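Local coordinates for dephospho-CoA kinase (Legionella pneumophila subsp. pneumophila, PDB 4TTR) that catalyses the ATP-dependent phosphorylation of the 3'-hydroxyl of dephospho-CoA, the last step of coenzyme A biosynthesis, at the 1,3-butanediol site. Coordinates in Å, arbitrary orientation; residue numbers count along the deposited sequence, not the author numbering.

The 1,3-butanediol site. Residues 26-31. With BU2 (1,3-butanediol), chain B.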
# COMPACT_ATOMS: atom_id res chain seq x y z
N ALA A 26 1.43 -3.65 -9.70
CA ALA A 26 2.74 -3.56 -10.34
C ALA A 26 3.05 -2.12 -10.76
O ALA A 26 3.59 -1.88 -11.84
CB ALA A 26 2.80 -4.49 -11.54
N SER A 27 2.69 -1.18 -9.90
CA SER A 27 2.83 0.25 -10.20
C SER A 27 4.26 0.75 -10.04
O SER A 27 4.64 1.72 -10.69
CB SER A 27 1.92 1.06 -9.28
OG SER A 27 2.28 0.87 -7.92
N GLY A 28 5.03 0.11 -9.17
CA GLY A 28 6.36 0.58 -8.85
C GLY A 28 6.38 1.29 -7.51
O GLY A 28 7.33 2.02 -7.21
N LYS A 29 5.35 1.10 -6.69
CA LYS A 29 5.13 1.98 -5.55
C LYS A 29 6.12 1.75 -4.41
O LYS A 29 6.46 2.68 -3.69
CB LYS A 29 3.69 1.87 -5.04
CG LYS A 29 3.41 0.81 -3.99
CD LYS A 29 2.11 1.13 -3.28
CE LYS A 29 1.80 0.14 -2.17
NZ LYS A 29 0.64 -0.73 -2.52
N SER A 30 6.57 0.51 -4.22
CA SER A 30 7.55 0.23 -3.18
C SER A 30 8.89 0.86 -3.55
O SER A 30 9.67 1.23 -2.68
CB SER A 30 7.72 -1.28 -2.98
OG SER A 30 8.60 -1.84 -3.94
N THR A 31 9.14 1.00 -4.85
CA THR A 31 10.33 1.69 -5.33
C THR A 31 10.19 3.19 -5.06
O THR A 31 11.15 3.85 -4.67
CB THR A 31 10.55 1.46 -6.83
OG1 THR A 31 10.66 0.05 -7.08
CG2 THR A 31 11.82 2.17 -7.31
C1 BU2 B . 7.36 -2.11 -6.86
O1 BU2 B . 8.11 -2.91 -7.75
C2 BU2 B . 6.44 -2.96 -6.02
C3 BU2 B . 5.02 -2.45 -6.17
O3 BU2 B . 4.49 -2.94 -7.38
C4 BU2 B . 4.19 -2.94 -5.01
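From Ala26 to Gly28 the backbone runs as an irregular loop, with positive phi at Ala26 and at Gly28 (102°), and at Lys29 it turns into a helix whose N-terminal end faces the 1,3-butanediol. The positive phi of Gly28 is one that glycine adopts easily, and with no side chain there its CA comes within 3.5 Å of C1 of the diol. Ala26, whose positive phi is less usual outside glycine, meets the hydroxyl O3 through its CA, 3.5 Å away, with its methyl turned aside. Ser30 meets the ligand with its side chain: OG, set between its own backbone N and carbonyl carbon (chi1 82°), points at the C1–C2 bond, 3.2 Å from C1, while CB packs 3.7 Å from C2. Lys29 also has its first torsion in the crowded position (89°); its CG lies 4.0 Å from the methyl C4, and the chain runs extended to CE before turning at the last torsion. Thr31 stands at the other end, its OG1 anti to the carbonyl carbon and 3.9 Å from C1. The diol rests on this segment through van der Waals contacts, without polar pairing, and probably comes from crystallisation or cryoprotection. Ala26 to Ser30 belong to the Walker A motif, or P-loop (GNIASGKS), here in a non-canonical conformation; Thr31 follows it. Lys29 is the P-loop lysine, which contacts ATP phosphates, and the Ser30 hydroxyl commonly binds magnesium; neither is bound here. The loop joins strand 18-23 to helix 29-38, and the diol lies against it where phosphates are expected.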